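Local coordinates for Alpha/beta hydrolase (Pseudomonas aeruginosa PAO1, PDB 4R1D), which probably acts as a calcium-binding lipase effector of the H2 type VI secretion system, held in check by its immunity protein Tli4, at residues M148-M151 with E152-L155; V139-S142 with A143-V147. All coordinates share one frame; numbering follows the deposited sequence.

Interaction 1 of 2, residues M148-M151 with E152-L155; sequences MGLM and ERRL. With CA (calcium ion), chain C.
Leu150 and Arg154, one turn apart on helix 141-155, meet at their side chains. Methyl CD1 of Leu150 touches CG of Arg154 at 3.6 Å. The same methyl sits over one face of the Arg154 guanidinium, 3.7 Å above its plane and offset toward the rim. The arginine chain bends once, at chi2 (-90°), which turns it back along the helix toward the leucine. The guanidinium of Arg153 also reaches this methyl, with NH2 3.8 Å from CD1 of Leu150. One leucine branch is thus shared by two arginines at the helix surface. A looser apolar contact joins CB of Met151 to CD1 of Leu155, on the side packed against Leu549 and Val552 of helix 542-556.

Four consecutive backbone hydrogen bonds tie the turns together. N of Arg154 to O of Leu150 and N of Leu155 to O of Met151 are the short ones. The other two, Glu152 to Met148 and Arg153 to Gly149, are longer, and the N-H of Glu152 makes the most bent bond at 150°.

The calcium ion is bound through OE2 of Glu152, 2.4 Å from the metal. The glutamate chain bends at chi2 (86°) to carry its carboxylate there. Its other oxygen, OE1, accepts from the backbone N of Val204 and forms a salt bridge with Arg134, which should restrain the carboxylate's rotation. Two waters, Asp156, Asp203 and the carbonyl O of Phe202 are also ligands. The last turn of this alpha-helix thereby joins the edge strand 201-206 of the parallel sheet in a calcium site.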
# COMPACT_ATOMS: atom_id res chain seq x y z
N MET A 148 -11.62 16.78 2.29
CA MET A 148 -12.89 16.10 2.43
C MET A 148 -13.86 16.96 3.25
O MET A 148 -15.03 17.06 2.92
CB MET A 148 -12.70 14.72 3.05
CG MET A 148 -12.12 13.72 2.04
SD MET A 148 -12.19 12.01 2.65
CE MET A 148 -11.03 12.07 4.02
N GLY A 149 -13.35 17.61 4.29
CA GLY A 149 -14.20 18.42 5.14
C GLY A 149 -14.59 19.71 4.45
O GLY A 149 -15.68 20.24 4.66
N LEU A 150 -13.69 20.23 3.62
CA LEU A 150 -13.97 21.46 2.86
C LEU A 150 -15.09 21.24 1.85
O LEU A 150 -16.02 22.05 1.73
CB LEU A 150 -12.71 21.94 2.14
CG LEU A 150 -12.94 23.15 1.22
CD1 LEU A 150 -13.37 24.35 2.05
CD2 LEU A 150 -11.67 23.48 0.45
N MET A 151 -14.98 20.17 1.07
CA MET A 151 -16.00 19.85 0.09
C MET A 151 -17.33 19.63 0.79
O MET A 151 -18.39 20.04 0.31
CB MET A 151 -15.59 18.62 -0.72
CG MET A 151 -14.41 18.85 -1.62
SD MET A 151 -14.15 17.49 -2.79
CE MET A 151 -13.70 16.12 -1.69
N GLU A 152 -17.29 18.97 1.94
CA GLU A 152 -18.52 18.68 2.67
C GLU A 152 -19.23 19.98 3.05
O GLU A 152 -20.43 20.14 2.80
CB GLU A 152 -18.22 17.85 3.92
CG GLU A 152 -19.46 17.37 4.67
CD GLU A 152 -20.02 16.07 4.13
OE1 GLU A 152 -19.26 15.26 3.56
OE2 GLU A 152 -21.23 15.83 4.28
N ARG A 153 -18.49 20.91 3.65
CA ARG A 153 -19.12 22.16 4.09
C ARG A 153 -19.49 23.05 2.92
O ARG A 153 -20.56 23.67 2.91
CB ARG A 153 -18.26 22.92 5.11
CG ARG A 153 -16.96 23.54 4.64
CD ARG A 153 -16.31 24.31 5.81
NE ARG A 153 -15.13 25.06 5.41
CZ ARG A 153 -15.11 26.37 5.17
NH1 ARG A 153 -16.22 27.09 5.31
NH2 ARG A 153 -13.98 26.95 4.79
N ARG A 154 -18.62 23.11 1.92
CA ARG A 154 -18.93 23.92 0.74
C ARG A 154 -20.17 23.40 0.03
O ARG A 154 -21.07 24.16 -0.31
CB ARG A 154 -17.73 23.97 -0.22
CG ARG A 154 -16.53 24.80 0.31
CD ARG A 154 -16.64 26.26 -0.10
NE ARG A 154 -15.42 27.01 0.23
CZ ARG A 154 -15.29 27.80 1.29
NH1 ARG A 154 -16.31 27.97 2.12
NH2 ARG A 154 -14.14 28.43 1.51
N LEU A 155 -20.24 22.09 -0.18
CA LEU A 155 -21.36 21.53 -0.95
C LEU A 155 -22.67 21.51 -0.16
O LEU A 155 -23.76 21.42 -0.74
CB LEU A 155 -21.01 20.14 -1.50
CG LEU A 155 -19.86 20.14 -2.52
CD1 LEU A 155 -19.33 18.73 -2.75
CD2 LEU A 155 -20.30 20.77 -3.84
CA CA C . -23.34 16.69 3.46
O HOH W 1 -23.73 16.08 5.93
O HOH W 2 -25.97 16.85 3.54

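Interaction 2 of 2, residues V139-S142 with A143-V147; sequences VMRS and AYNPV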
# COMPACT_ATOMS: atom_id res chain seq x y z
N VAL A 139 -7.60 7.08 5.75
CA VAL A 139 -6.56 7.72 4.94
C VAL A 139 -5.72 8.74 5.70
O VAL A 139 -6.11 9.22 6.77
CB VAL A 139 -7.17 8.41 3.69
CG1 VAL A 139 -7.84 7.39 2.80
CG2 VAL A 139 -8.15 9.50 4.11
N MET A 140 -4.56 9.08 5.14
CA MET A 140 -3.63 10.02 5.76
C MET A 140 -4.36 11.32 6.13
O MET A 140 -4.97 11.98 5.29
CB MET A 140 -2.47 10.31 4.81
CG MET A 140 -1.33 11.10 5.42
SD MET A 140 0.03 11.24 4.25
CE MET A 140 1.22 12.10 5.26
N ARG A 141 -4.31 11.67 7.41
CA ARG A 141 -5.16 12.75 7.90
C ARG A 141 -4.84 14.12 7.31
O ARG A 141 -5.72 14.77 6.74
CB ARG A 141 -5.14 12.82 9.43
CG ARG A 141 -5.91 14.02 9.92
CD ARG A 141 -6.54 13.79 11.26
NE ARG A 141 -5.60 13.26 12.23
CZ ARG A 141 -4.46 13.84 12.59
NH1 ARG A 141 -4.10 14.99 12.04
NH2 ARG A 141 -3.69 13.27 13.50
N SER A 142 -3.60 14.56 7.45
CA SER A 142 -3.23 15.90 6.98
C SER A 142 -3.44 16.06 5.47
O SER A 142 -3.84 17.12 4.99
CB SER A 142 -1.77 16.20 7.33
OG SER A 142 -0.89 15.33 6.63
N ALA A 143 -3.15 15.01 4.72
CA ALA A 143 -3.23 15.09 3.26
C ALA A 143 -4.66 15.15 2.73
O ALA A 143 -4.92 15.81 1.72
CB ALA A 143 -2.49 13.93 2.62
N TYR A 144 -5.57 14.46 3.43
CA TYR A 144 -6.92 14.25 2.90
C TYR A 144 -8.11 14.74 3.73
O TYR A 144 -9.13 15.10 3.16
CB TYR A 144 -7.12 12.77 2.62
CG TYR A 144 -6.14 12.24 1.60
CD1 TYR A 144 -5.92 12.90 0.39
CD2 TYR A 144 -5.42 11.09 1.85
CE1 TYR A 144 -5.02 12.39 -0.55
CE2 TYR A 144 -4.53 10.58 0.93
CZ TYR A 144 -4.33 11.23 -0.27
OH TYR A 144 -3.43 10.69 -1.18
N ASN A 145 -8.00 14.73 5.05
CA ASN A 145 -9.14 15.17 5.87
C ASN A 145 -9.59 16.63 5.62
O ASN A 145 -10.78 16.90 5.52
CB ASN A 145 -8.92 14.89 7.37
CG ASN A 145 -9.21 13.43 7.77
OD1 ASN A 145 -9.58 13.16 8.91
ND2 ASN A 145 -9.06 12.50 6.83
N PRO A 146 -8.63 17.56 5.48
CA PRO A 146 -9.03 18.94 5.17
C PRO A 146 -9.86 19.07 3.89
O PRO A 146 -10.89 19.73 3.91
CB PRO A 146 -7.69 19.69 5.05
CG PRO A 146 -6.74 18.89 5.90
CD PRO A 146 -7.18 17.44 5.71
N VAL A 147 -9.45 18.45 2.79
CA VAL A 147 -10.22 18.63 1.56
C VAL A 147 -11.57 17.92 1.60
O VAL A 147 -12.55 18.40 1.05
CB VAL A 147 -9.41 18.23 0.30
CG1 VAL A 147 -9.21 16.71 0.25
CG2 VAL A 147 -10.10 18.74 -0.97
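Val139 and Tyr144 come together because CG of Tyr144 lies beside its backbone N (chi1 -61°), which sends the ring back past the start of the helix. The two side chains cross at about a right angle, and CB of Val139 is 3.7 Å from CD2 of Tyr144. CG of Arg141 points away from its own backbone N (chi1 174°), and this lays its aliphatic part against Asn145. The site is the N-terminal first turn of helix 141-155, with Met140 in the N-cap position.

The backbone of that turn is held by O of Met140, which accepts from N of Tyr144 at 3.2 Å. O of Arg141 takes the next bond from N of Asn145 at 2.8 Å. N of Tyr144 also makes a weak bond to O of Arg141. Pro146 has no N-H to give, and the helix kinks here. CD of Pro146 instead lies 3.2 Å from O of Arg141, packed against the acceptor that already serves Asn145.

On the apolar side, in one of its two conformers, Met140 runs out extended past CB of Ala143. The Tyr144 ring is gripped from beyond the turn. Its OH is hydrogen-bonded to the backbone N of Gly56, and its ring meets those of Phe53 and His255.

Arg141 and Asn145 cross obliquely, with the guanidinium and amide planes 71° apart. The amide of Asn145 joins two loops, as OD1 accepts from N of Asp120 and ND2 donates to O of Trp136. NE of Arg141 is bonded to OG1 of Thr118. Between the pair, CD of Arg141 stands 3.9 Å from OD1 of Asn145.

In the fold
Both interactions lie on helix 141-155, in series along the chain, with centres about 12 Å apart. Interaction 2 forms its beginning and interaction 1 its end. They touch where CE of Met148 packs on CG2 of Val139, 3.9 Å away. Both are largely buried, and interaction 2 lies nearer the centre of the chain. Its helix turn is irregular, with a proline kink, and its polar groups are bound to loops. Interaction 1 has regular helical bonding. It places apolar groups on strands 48-54 and 201-206 and helix 542-556, keeps its arginines partly exposed, and alone supplies a metal ligand.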